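Local coordinates for signal transduction histidine-protein kinase/phosphatase mprB (Mycobacterium hassiacum, PDB 6BLK) that probably autophosphorylates on a histidine with ATP as the sensor kinase of a two-component system, its catalytic ATP-binding domain being the part in this chain, at residues A[89-103]-A[106-120]. Numbering follows the deposited sequence.
Sequences PGIPPQERHLVFERF and SASARSMPGSGLGLA. With ATP (adenosine-5'-triphosphate), chain E.
Both ends of the ATP lid of the histidine kinase catalytic domain meet the loop before it, through Glu95 with Ser106 and Phe103 with Gly116. Ser106 OG donates to Glu95 OE1 at 2.7 Å, on the syn lone pair of the carboxylate. The hydroxyl stands anti to its backbone N (chi1 -178°), which turns it toward Glu95 while Ser106 N binds ATP O2' at 2.8 Å. Ser106 OG also accepts from Ser108 N, forming an ST turn. The other carboxylate oxygen takes a weak bond from Ala107 N, and a water bonded weakly to Glu95 OE2 is also hydrogen-bonded to Ser108 OG. Glu95 thus grips, at OE1 and weakly at OE2, the same turn whose first N-H binds the ribose. Beside it, Ile91 CD1 packs on the adenine, and Ala109 CB lies 3.6 Å from ATP N3.

The 106-120 segment carries the glycine-rich G2 box of the Bergerat (GHKL) fold, which runs into helix 118-128. Leu117 N gives a 2.8 Å bond to ATP O2G, and Leu119 N reaches the alpha phosphate. Gly116 turns its carbonyl to the F-box loop, where Phe103 N donates to Gly116 O at 2.8 Å in a nearly straight bond (178°). The Phe103 ring brings its edge to Ser115 O and its CE1 to Leu117 CD2, which also touches Arg102 CG and CD. Val99 CG1 sits over the centre of the Phe100 ring and also touches Leu119 CD1 at 3.8 Å. Leu119 O lies at the edge of that ring. Leu133 of strand 132-137 touches Phe100 too, and Asn57 of helix 44-60 meets Leu119 near the magnesium ion.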
# COMPACT_ATOMS: atom_id res chain seq x y z
N PRO A 89 7.26 7.99 10.80
CA PRO A 89 8.49 8.75 10.59
C PRO A 89 8.84 9.01 9.14
O PRO A 89 9.65 9.91 8.86
CB PRO A 89 9.56 7.86 11.24
CG PRO A 89 8.99 6.49 11.12
CD PRO A 89 7.53 6.66 11.37
N GLY A 90 8.27 8.26 8.21
CA GLY A 90 8.64 8.37 6.82
C GLY A 90 9.93 7.63 6.53
O GLY A 90 10.74 7.34 7.40
N ILE A 91 10.12 7.31 5.26
CA ILE A 91 11.34 6.66 4.78
C ILE A 91 12.16 7.71 4.06
O ILE A 91 11.68 8.29 3.07
CB ILE A 91 11.02 5.47 3.86
CG1 ILE A 91 10.33 4.37 4.68
CG2 ILE A 91 12.31 4.94 3.20
CD1 ILE A 91 9.75 3.23 3.85
N PRO A 92 13.39 8.00 4.50
CA PRO A 92 14.13 9.15 3.95
C PRO A 92 14.60 8.89 2.53
O PRO A 92 14.67 7.73 2.08
CB PRO A 92 15.32 9.29 4.91
CG PRO A 92 15.53 7.90 5.44
CD PRO A 92 14.16 7.28 5.52
N PRO A 93 14.94 9.94 1.78
CA PRO A 93 15.25 9.77 0.35
C PRO A 93 16.32 8.74 0.04
O PRO A 93 16.18 8.00 -0.94
CB PRO A 93 15.69 11.17 -0.08
CG PRO A 93 15.02 12.07 0.88
CD PRO A 93 14.99 11.37 2.17
N GLN A 94 17.38 8.67 0.84
CA GLN A 94 18.52 7.82 0.50
C GLN A 94 18.19 6.33 0.59
O GLN A 94 18.80 5.53 -0.13
CB GLN A 94 19.72 8.17 1.39
CG GLN A 94 19.56 7.91 2.89
CD GLN A 94 18.86 9.05 3.65
OE1 GLN A 94 18.33 10.00 3.05
NE2 GLN A 94 18.86 8.96 4.98
N GLU A 95 17.24 5.96 1.44
CA GLU A 95 16.80 4.58 1.61
C GLU A 95 15.75 4.15 0.60
O GLU A 95 15.40 2.96 0.57
CB GLU A 95 16.21 4.37 3.01
CG GLU A 95 17.20 4.53 4.14
CD GLU A 95 16.61 4.19 5.49
OE1 GLU A 95 15.37 4.20 5.65
OE2 GLU A 95 17.41 3.89 6.41
N ARG A 96 15.18 5.07 -0.17
CA ARG A 96 13.99 4.72 -0.94
C ARG A 96 14.29 3.69 -2.03
O ARG A 96 13.34 3.11 -2.56
CB ARG A 96 13.33 5.96 -1.53
CG ARG A 96 12.60 6.79 -0.48
CD ARG A 96 12.07 8.05 -1.01
NE ARG A 96 11.69 8.88 0.11
CZ ARG A 96 11.52 10.18 0.03
NH1 ARG A 96 11.68 10.81 -1.11
NH2 ARG A 96 11.22 10.85 1.14
N HIS A 97 15.58 3.40 -2.30
CA HIS A 97 16.02 2.37 -3.24
C HIS A 97 16.22 1.00 -2.59
O HIS A 97 16.48 0.01 -3.31
CB HIS A 97 17.33 2.81 -3.92
CG HIS A 97 18.49 2.86 -2.97
ND1 HIS A 97 19.14 1.73 -2.51
CD2 HIS A 97 19.10 3.91 -2.38
CE1 HIS A 97 20.10 2.09 -1.68
NE2 HIS A 97 20.10 3.41 -1.58
N LEU A 98 16.17 0.89 -1.27
CA LEU A 98 16.13 -0.41 -0.63
C LEU A 98 14.70 -0.84 -0.35
O LEU A 98 14.46 -2.02 -0.06
CB LEU A 98 16.91 -0.40 0.70
CG LEU A 98 18.44 -0.47 0.69
CD1 LEU A 98 19.03 -0.30 2.12
CD2 LEU A 98 18.90 -1.79 0.08
N VAL A 99 13.75 0.09 -0.43
CA VAL A 99 12.37 -0.27 -0.19
C VAL A 99 11.93 -1.17 -1.34
O VAL A 99 12.26 -0.92 -2.51
CB VAL A 99 11.50 1.00 -0.09
CG1 VAL A 99 10.02 0.65 0.12
CG2 VAL A 99 11.95 1.87 1.03
N PHE A 100 11.20 -2.22 -1.00
CA PHE A 100 10.71 -3.27 -1.86
C PHE A 100 11.76 -4.37 -2.03
O PHE A 100 11.43 -5.39 -2.62
CB PHE A 100 10.20 -2.76 -3.23
CG PHE A 100 9.22 -1.62 -3.14
CD1 PHE A 100 7.98 -1.81 -2.56
CD2 PHE A 100 9.56 -0.35 -3.57
CE1 PHE A 100 7.08 -0.76 -2.44
CE2 PHE A 100 8.66 0.70 -3.47
CZ PHE A 100 7.42 0.48 -2.89
N GLU A 101 12.98 -4.23 -1.50
CA GLU A 101 13.95 -5.33 -1.49
C GLU A 101 13.80 -6.15 -0.21
O GLU A 101 13.63 -5.60 0.87
CB GLU A 101 15.38 -4.81 -1.58
CG GLU A 101 15.78 -4.31 -2.94
CD GLU A 101 16.53 -5.35 -3.75
OE1 GLU A 101 17.43 -6.03 -3.18
OE2 GLU A 101 16.22 -5.50 -4.95
N ARG A 102 13.93 -7.47 -0.34
CA ARG A 102 13.88 -8.33 0.83
C ARG A 102 14.93 -7.91 1.86
O ARG A 102 16.08 -7.63 1.52
CB ARG A 102 14.08 -9.80 0.46
CG ARG A 102 12.85 -10.42 -0.20
CD ARG A 102 13.06 -11.89 -0.54
NE ARG A 102 14.24 -11.99 -1.37
CZ ARG A 102 14.24 -11.84 -2.69
NH1 ARG A 102 13.09 -11.63 -3.34
NH2 ARG A 102 15.37 -11.90 -3.36
N PHE A 103 14.49 -7.90 3.12
CA PHE A 103 15.33 -7.74 4.29
C PHE A 103 15.78 -6.29 4.49
O PHE A 103 16.67 -6.01 5.30
CB PHE A 103 16.53 -8.68 4.23
CG PHE A 103 16.15 -10.09 3.86
CD1 PHE A 103 15.11 -10.74 4.50
CD2 PHE A 103 16.80 -10.74 2.85
CE1 PHE A 103 14.75 -12.01 4.14
CE2 PHE A 103 16.42 -12.03 2.46
CZ PHE A 103 15.41 -12.66 3.10
N SER A 106 14.48 0.06 7.86
CA SER A 106 14.81 1.48 8.00
C SER A 106 15.33 1.82 9.40
O SER A 106 14.72 1.45 10.40
CB SER A 106 13.57 2.31 7.70
OG SER A 106 13.85 3.70 7.79
N ALA A 107 16.44 2.55 9.44
CA ALA A 107 16.94 3.08 10.71
C ALA A 107 16.05 4.17 11.28
O ALA A 107 16.16 4.48 12.47
CB ALA A 107 18.36 3.62 10.51
N SER A 108 15.16 4.76 10.45
CA SER A 108 14.25 5.82 10.90
C SER A 108 13.01 5.29 11.61
O SER A 108 12.32 6.05 12.29
CB SER A 108 13.77 6.68 9.71
OG SER A 108 14.83 7.38 9.08
N ALA A 109 12.71 4.01 11.44
CA ALA A 109 11.50 3.41 11.96
C ALA A 109 11.86 2.49 13.12
O ALA A 109 12.89 1.80 13.07
CB ALA A 109 10.76 2.63 10.87
N ARG A 110 11.03 2.47 14.15
CA ARG A 110 11.37 1.68 15.33
C ARG A 110 11.32 0.19 14.99
O ARG A 110 10.54 -0.26 14.15
CB ARG A 110 10.44 2.02 16.49
CG ARG A 110 9.05 1.44 16.46
CD ARG A 110 8.36 1.74 17.80
NE ARG A 110 7.02 1.17 17.88
CZ ARG A 110 6.73 -0.04 18.36
NH1 ARG A 110 7.69 -0.83 18.83
NH2 ARG A 110 5.46 -0.45 18.39
N SER A 111 12.22 -0.57 15.61
CA SER A 111 12.34 -1.99 15.30
C SER A 111 11.13 -2.75 15.82
O SER A 111 10.77 -2.65 16.99
CB SER A 111 13.62 -2.57 15.90
OG SER A 111 13.81 -3.94 15.54
N MET A 112 10.53 -3.54 14.93
CA MET A 112 9.34 -4.31 15.20
C MET A 112 9.47 -5.69 14.61
O MET A 112 10.20 -5.89 13.63
CB MET A 112 8.08 -3.64 14.64
CG MET A 112 7.81 -2.27 15.25
SD MET A 112 6.33 -1.52 14.56
CE MET A 112 5.05 -2.51 15.36
N PRO A 113 8.79 -6.68 15.18
CA PRO A 113 8.85 -8.03 14.62
C PRO A 113 8.41 -8.02 13.17
O PRO A 113 7.48 -7.31 12.79
CB PRO A 113 7.88 -8.83 15.50
CG PRO A 113 7.89 -8.10 16.81
CD PRO A 113 8.08 -6.65 16.47
N GLY A 114 9.07 -8.84 12.37
CA GLY A 114 8.84 -8.90 10.95
C GLY A 114 10.19 -9.04 10.28
O GLY A 114 11.14 -8.37 10.67
N SER A 115 10.30 -9.88 9.25
CA SER A 115 11.62 -10.16 8.70
C SER A 115 11.87 -9.48 7.36
O SER A 115 12.87 -9.79 6.70
CB SER A 115 11.84 -11.66 8.60
OG SER A 115 12.18 -12.15 9.88
N GLY A 116 11.01 -8.56 6.95
CA GLY A 116 11.32 -7.73 5.79
C GLY A 116 10.98 -8.36 4.47
O GLY A 116 11.77 -8.25 3.53
N LEU A 117 9.85 -9.04 4.38
CA LEU A 117 9.41 -9.66 3.15
C LEU A 117 8.16 -9.03 2.56
O LEU A 117 7.92 -9.24 1.37
CB LEU A 117 9.15 -11.15 3.40
CG LEU A 117 10.38 -11.92 3.92
CD1 LEU A 117 9.97 -13.24 4.52
CD2 LEU A 117 11.38 -12.15 2.81
N GLY A 118 7.41 -8.24 3.33
CA GLY A 118 6.09 -7.79 2.89
C GLY A 118 6.14 -6.93 1.65
O GLY A 118 5.30 -7.08 0.75
N LEU A 119 7.07 -6.00 1.58
CA LEU A 119 7.08 -5.08 0.45
C LEU A 119 7.70 -5.70 -0.79
O LEU A 119 7.32 -5.35 -1.90
CB LEU A 119 7.81 -3.81 0.81
CG LEU A 119 7.00 -2.86 1.71
CD1 LEU A 119 7.86 -1.69 2.13
CD2 LEU A 119 5.76 -2.34 1.07
N ALA A 120 8.64 -6.63 -0.64
CA ALA A 120 9.06 -7.42 -1.80
C ALA A 120 7.89 -8.15 -2.45
O ALA A 120 7.81 -8.25 -3.69
CB ALA A 120 10.15 -8.40 -1.39
PG ATP E . 7.04 -8.12 7.12
O1G ATP E . 6.30 -7.10 6.28
O2G ATP E . 7.84 -9.21 6.37
O3G ATP E . 6.24 -8.67 8.29
PB ATP E . 8.52 -5.67 7.72
O1B ATP E . 9.70 -5.37 8.62
O2B ATP E . 7.19 -5.05 7.97
O3B ATP E . 8.24 -7.27 7.82
PA ATP E . 8.38 -4.62 4.98
O1A ATP E . 8.96 -5.21 3.70
O2A ATP E . 6.88 -4.52 5.10
O3A ATP E . 9.05 -5.51 6.18
O5' ATP E . 9.09 -3.24 5.22
C5' ATP E . 10.51 -3.15 5.18
C4' ATP E . 10.95 -2.09 6.19
O4' ATP E . 10.60 -0.82 5.63
C3' ATP E . 10.31 -2.12 7.58
O3' ATP E . 11.02 -3.00 8.49
C2' ATP E . 10.45 -0.66 7.99
O2' ATP E . 11.78 -0.35 8.43
C1' ATP E . 10.24 0.07 6.68
N9 ATP E . 8.85 0.48 6.44
C8 ATP E . 7.93 -0.08 5.58
N7 ATP E . 6.76 0.62 5.61
C5 ATP E . 6.94 1.63 6.49
C6 ATP E . 6.11 2.72 6.94
N6 ATP E . 4.85 2.81 6.48
N1 ATP E . 6.62 3.57 7.83
C2 ATP E . 7.88 3.45 8.29
N3 ATP E . 8.72 2.47 7.91
C4 ATP E . 8.30 1.55 7.01
O HOH W 1 16.99 6.12 8.14